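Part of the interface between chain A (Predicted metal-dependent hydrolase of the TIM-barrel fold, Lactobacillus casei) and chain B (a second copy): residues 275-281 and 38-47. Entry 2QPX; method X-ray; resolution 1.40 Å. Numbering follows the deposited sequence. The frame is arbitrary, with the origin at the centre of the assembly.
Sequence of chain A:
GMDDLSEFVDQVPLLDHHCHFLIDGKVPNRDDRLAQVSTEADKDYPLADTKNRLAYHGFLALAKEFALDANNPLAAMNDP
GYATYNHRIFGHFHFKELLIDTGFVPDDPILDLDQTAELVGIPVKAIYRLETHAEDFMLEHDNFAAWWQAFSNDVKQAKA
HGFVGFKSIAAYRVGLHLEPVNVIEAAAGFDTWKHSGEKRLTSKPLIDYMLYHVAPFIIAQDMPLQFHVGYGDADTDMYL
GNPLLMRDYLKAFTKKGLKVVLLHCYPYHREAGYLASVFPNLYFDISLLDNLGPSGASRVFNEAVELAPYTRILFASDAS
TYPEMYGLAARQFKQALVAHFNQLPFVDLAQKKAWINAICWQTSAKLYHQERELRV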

ATOM      1  N   LEU A 275     -10.124  -5.837   8.038  1.00 15.71           N
ATOM      2  CA  LEU A 275     -10.855  -5.683   9.286  1.00 16.83           C
ATOM      3  C   LEU A 275     -12.298  -6.220   9.193  1.00 16.65           C
ATOM      4  O   LEU A 275     -12.774  -6.881  10.104  1.00 16.78           O
ATOM      5  CB  LEU A 275     -10.850  -4.248   9.782  1.00 17.04           C
ATOM      6  CG  LEU A 275      -9.499  -3.710  10.205  1.00 16.94           C
ATOM      7  CD1 LEU A 275      -9.627  -2.181  10.325  1.00 18.43           C
ATOM      8  CD2 LEU A 275      -9.060  -4.357  11.534  1.00 18.67           C
ATOM      9  N   ALA A 276     -12.940  -6.026   8.043  1.00 15.85           N
ATOM     10  CA  ALA A 276     -14.286  -6.511   7.820  1.00 15.39           C
ATOM     11  C   ALA A 276     -14.329  -8.042   7.871  1.00 15.68           C
ATOM     12  O   ALA A 276     -15.319  -8.611   8.256  1.00 17.14           O
ATOM     13  CB  ALA A 276     -14.845  -5.981   6.504  1.00 16.62           C
ATOM     14  N   SER A 277     -13.248  -8.688   7.469  1.00 15.04           N
ATOM     15  CA  SER A 277     -13.140 -10.138   7.447  1.00 16.03           C
ATOM     16  C   SER A 277     -12.936 -10.780   8.808  1.00 16.64           C
ATOM     17  O   SER A 277     -13.138 -11.986   8.931  1.00 17.54           O
ATOM     18  CB  SER A 277     -12.031 -10.593   6.479  1.00 17.69           C
ATOM     19  OG  SER A 277     -10.711 -10.558   7.037  1.00 18.87           O
ATOM     20  N   VAL A 278     -12.535  -9.998   9.817  1.00 15.68           N
ATOM     21  CA  VAL A 278     -12.233 -10.564  11.153  1.00 15.70           C
ATOM     22  C   VAL A 278     -13.020  -9.940  12.306  1.00 17.25           C
ATOM     23  O   VAL A 278     -12.993 -10.479  13.396  1.00 18.81           O
ATOM     24  CB  VAL A 278     -10.713 -10.597  11.442  1.00 16.41           C
ATOM     25  CG1 VAL A 278      -9.943 -11.503  10.449  1.00 17.32           C
ATOM     26  CG2 VAL A 278     -10.117  -9.170  11.447  1.00 17.92           C
ATOM     27  N   PHE A 279     -13.715  -8.821  12.099  1.00 15.31           N
ATOM     28  CA  PHE A 279     -14.590  -8.251  13.115  1.00 15.24           C
ATOM     29  C   PHE A 279     -16.052  -8.361  12.735  1.00 17.04           C
ATOM     30  O   PHE A 279     -16.395  -8.097  11.595  1.00 16.59           O
ATOM     31  CB  PHE A 279     -14.259  -6.749  13.381  1.00 16.75           C
ATOM     32  CG  PHE A 279     -13.001  -6.554  14.179  1.00 15.20           C
ATOM     33  CD1 PHE A 279     -13.038  -6.634  15.563  1.00 18.11           C
ATOM     34  CD2 PHE A 279     -11.788  -6.354  13.558  1.00 19.19           C
ATOM     35  CE1 PHE A 279     -11.866  -6.519  16.313  1.00 18.91           C
ATOM     36  CE2 PHE A 279     -10.627  -6.203  14.297  1.00 20.40           C
ATOM     37  CZ  PHE A 279     -10.672  -6.290  15.670  1.00 20.19           C
ATOM     38  N   PRO A 280     -16.909  -8.644  13.699  1.00 15.63           N
ATOM     39  CA  PRO A 280     -18.349  -8.578  13.447  1.00 16.73           C
ATOM     40  C   PRO A 280     -18.752  -7.140  13.277  1.00 16.05           C
ATOM     41  O   PRO A 280     -18.060  -6.262  13.766  1.00 16.76           O
ATOM     42  CB  PRO A 280     -18.970  -9.146  14.719  1.00 18.14           C
ATOM     43  CG  PRO A 280     -17.964  -8.895  15.766  1.00 21.08           C
ATOM     44  CD  PRO A 280     -16.612  -8.962  15.118  1.00 18.38           C
ATOM     45  N   ASN A 281     -19.839  -6.908  12.567  1.00 16.56           N
ATOM     46  CA  ASN A 281     -20.532  -5.613  12.579  1.00 16.30           C
ATOM     47  C   ASN A 281     -19.665  -4.482  12.016  1.00 14.07           C
ATOM     48  O   ASN A 281     -19.825  -3.327  12.394  1.00 17.99           O
ATOM     49  CB  ASN A 281     -21.002  -5.274  14.004  1.00 16.92           C
ATOM     50  CG  ASN A 281     -21.989  -6.256  14.540  1.00 17.60           C
ATOM     51  OD1 ASN A 281     -22.925  -6.645  13.843  1.00 20.64           O
ATOM     52  ND2 ASN A 281     -21.800  -6.662  15.787  1.00 19.55           N
TER
ATOM     53  N   SER B  38     -11.574 -21.246   5.980  1.00 16.86           N
ATOM     54  CA  SER B  38     -11.425 -20.356   4.838  1.00 17.78           C
ATOM     55  C   SER B  38     -11.128 -18.913   5.215  1.00 18.32           C
ATOM     56  O   SER B  38     -10.966 -18.068   4.325  1.00 19.51           O
ATOM     57  CB  SER B  38     -12.678 -20.392   3.958  1.00 19.17           C
ATOM     58  OG  SER B  38     -13.761 -19.706   4.559  1.00 18.04           O
ATOM     59  N   THR B  39     -11.029 -18.637   6.518  1.00 16.51           N
ATOM     60  CA  THR B  39     -10.825 -17.289   7.031  1.00 16.94           C
ATOM     61  C   THR B  39     -10.014 -17.353   8.306  1.00 18.75           C
ATOM     62  O   THR B  39      -9.958 -18.394   8.947  1.00 20.23           O
ATOM     63  CB  THR B  39     -12.194 -16.606   7.364  1.00 17.04           C
ATOM     64  OG1 THR B  39     -11.988 -15.262   7.814  1.00 19.00           O
ATOM     65  CG2 THR B  39     -12.987 -17.390   8.429  1.00 17.57           C
ATOM     66  N   GLU B  40      -9.393 -16.242   8.674  1.00 18.52           N
ATOM     67  CA  GLU B  40      -8.743 -16.108   9.969  1.00 20.15           C
ATOM     68  C   GLU B  40      -9.645 -15.577  11.078  1.00 19.75           C
ATOM     69  O   GLU B  40      -9.202 -15.426  12.218  1.00 21.53           O
ATOM     70  CB  GLU B  40      -7.478 -15.245   9.825  1.00 22.41           C
ATOM     71  CG  GLU B  40      -6.466 -15.924   8.901  1.00 25.78           C
ATOM     72  CD  GLU B  40      -6.127 -17.356   9.370  1.00 35.53           C
ATOM     73  OE1 GLU B  40      -5.704 -17.492  10.526  1.00 41.40           O
ATOM     74  OE2 GLU B  40      -6.287 -18.338   8.606  1.00 35.12           O
ATOM     75  N   ALA B  41     -10.916 -15.329  10.770  1.00 18.13           N
ATOM     76  CA  ALA B  41     -11.883 -14.933  11.778  1.00 17.48           C
ATOM     77  C   ALA B  41     -12.030 -16.054  12.813  1.00 19.89           C
ATOM     78  O   ALA B  41     -11.815 -17.236  12.498  1.00 20.87           O
ATOM     79  CB  ALA B  41     -13.259 -14.616  11.131  1.00 18.00           C
ATOM     80  N   ASP B  42     -12.432 -15.668  14.021  1.00 20.99           N
ATOM     81  CA  ASP B  42     -12.595 -16.616  15.121  1.00 22.88           C
ATOM     82  C   ASP B  42     -14.000 -17.221  15.181  1.00 23.25           C
ATOM     83  O   ASP B  42     -14.856 -16.935  14.357  1.00 23.51           O
ATOM     84  CB  ASP B  42     -12.157 -15.976  16.451  1.00 23.77           C
ATOM     85  CG  ASP B  42     -13.113 -14.922  16.973  1.00 28.64           C
ATOM     86  OD1 ASP B  42     -14.311 -14.944  16.674  1.00 26.85           O
ATOM     87  OD2 ASP B  42     -12.662 -14.053  17.718  1.00 33.08           O
ATOM     88  N   LYS B  43     -14.204 -18.131  16.137  1.00 26.49           N
ATOM     89  CA  LYS B  43     -15.445 -18.884  16.231  1.00 26.83           C
ATOM     90  C   LYS B  43     -16.655 -18.036  16.540  1.00 27.12           C
ATOM     91  O   LYS B  43     -17.798 -18.495  16.360  1.00 31.45           O
ATOM     92  CB  LYS B  43     -15.303 -19.975  17.318  1.00 29.15           C
ATOM     93  CG  LYS B  43     -15.079 -19.398  18.692  1.00 34.38           C
ATOM     94  N   ASP B  44     -16.444 -16.823  17.032  1.00 26.62           N
ATOM     95  CA  ASP B  44     -17.562 -15.957  17.353  1.00 27.50           C
ATOM     96  C   ASP B  44     -18.014 -15.123  16.145  1.00 25.29           C
ATOM     97  O   ASP B  44     -19.061 -14.515  16.180  1.00 30.98           O
ATOM     98  CB  ASP B  44     -17.185 -14.965  18.454  1.00 31.20           C
ATOM     99  CG  ASP B  44     -16.992 -15.612  19.783  1.00 37.57           C
ATOM    100  OD1 ASP B  44     -17.621 -16.656  20.055  1.00 41.68           O
ATOM    101  OD2 ASP B  44     -16.220 -15.048  20.568  1.00 43.91           O
ATOM    102  N   TYR B  45     -17.201 -15.047  15.106  1.00 21.88           N
ATOM    103  CA  TYR B  45     -17.514 -14.239  13.914  1.00 20.06           C
ATOM    104  C   TYR B  45     -18.636 -14.933  13.131  1.00 19.46           C
ATOM    105  O   TYR B  45     -18.619 -16.157  13.008  1.00 22.07           O
ATOM    106  CB  TYR B  45     -16.253 -14.119  13.061  1.00 17.52           C
ATOM    107  CG  TYR B  45     -16.362 -13.288  11.806  1.00 16.64           C
ATOM    108  CD1 TYR B  45     -16.808 -13.838  10.613  1.00 18.00           C
ATOM    109  CD2 TYR B  45     -15.946 -11.959  11.784  1.00 17.49           C
ATOM    110  CE1 TYR B  45     -16.858 -13.103   9.439  1.00 15.05           C
ATOM    111  CE2 TYR B  45     -15.979 -11.209  10.637  1.00 16.80           C
ATOM    112  CZ  TYR B  45     -16.464 -11.770   9.443  1.00 16.22           C
ATOM    113  OH  TYR B  45     -16.484 -11.081   8.248  1.00 16.98           O
ATOM    114  N   PRO B  46     -19.626 -14.179  12.606  1.00 21.06           N
ATOM    115  CA  PRO B  46     -20.739 -14.887  11.965  1.00 20.86           C
ATOM    116  C   PRO B  46     -20.367 -15.717  10.756  1.00 18.54           C
ATOM    117  O   PRO B  46     -19.757 -15.233   9.801  1.00 18.28           O
ATOM    118  CB  PRO B  46     -21.727 -13.772  11.599  1.00 22.62           C
ATOM    119  CG  PRO B  46     -21.350 -12.644  12.517  1.00 24.83           C
ATOM    120  CD  PRO B  46     -19.866 -12.725  12.614  1.00 23.20           C
ATOM    121  N   LEU B  47     -20.726 -16.996  10.808  1.00 20.71           N
ATOM    122  CA  LEU B  47     -20.340 -17.902   9.737  1.00 20.45           C
ATOM    123  C   LEU B  47     -20.949 -17.491   8.406  1.00 17.79           C
ATOM    124  O   LEU B  47     -20.334 -17.658   7.345  1.00 17.68           O
ATOM    125  CB  LEU B  47     -20.689 -19.344  10.098  1.00 22.01           C
ATOM    126  CG  LEU B  47     -19.940 -20.409   9.272  1.00 22.77           C
ATOM    127  CD1 LEU B  47     -18.437 -20.332   9.533  1.00 24.86           C
ATOM    128  CD2 LEU B  47     -20.520 -21.772   9.650  1.00 28.15           C
TER
HETATM  129  O   HOH W   1     -14.389 -14.189   7.692  1.00 17.62           O
HETATM  130  O   HOH W   2      -9.876 -13.413   7.136  1.00 21.74           O
HETATM  131  O   HOH W   3     -12.474 -12.849  14.579  1.00 24.13           O

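This is a small, largely backbone-directed contact, in which one tyrosine and three bridging waters meet backbone carbonyls of chain A. The two stretches bury 306 Å² together, and Y45(B) contributes the largest share. Its chi1 is t, and although its CA-to-CB bond points sideways, the ring end comes nearer to chain A. There the hydroxyl OH of Y45(B) donates a 2.7 Å hydrogen bond to O of A276(A). The long, flat side chain suits this place: it reaches a backbone acceptor with its tip and packs along the chain with its ring. O of S277(A) lies over one ring face, 3.4 Å from CZ of Y45(B).

Three waters bridge polar atoms of the two stretches. Water 1 donates to O of S277(A) and also hydrogen-bonds OG1 of T39(B). Water 2 links OG of S277(A) to N of E40(B). Water 3 links O of V278(A) to N of D42(B).

One apolar side-chain contact is found: CB of P280(A) sits 4.2 Å from CD of P46(B). CG1 of V278(A) packs against the chain B backbone, 4.0 Å from N of A41(B). CB of A41(B) lies 3.4 Å from O of S277(A).

Chain B also braces itself. N of A41(B) donates to OG1 of T39(B) at 3.1 Å, and a type I turn runs from D42(B) to Y45(B), closed by N of Y45(B) donating to O of D42(B) at 3.1 Å.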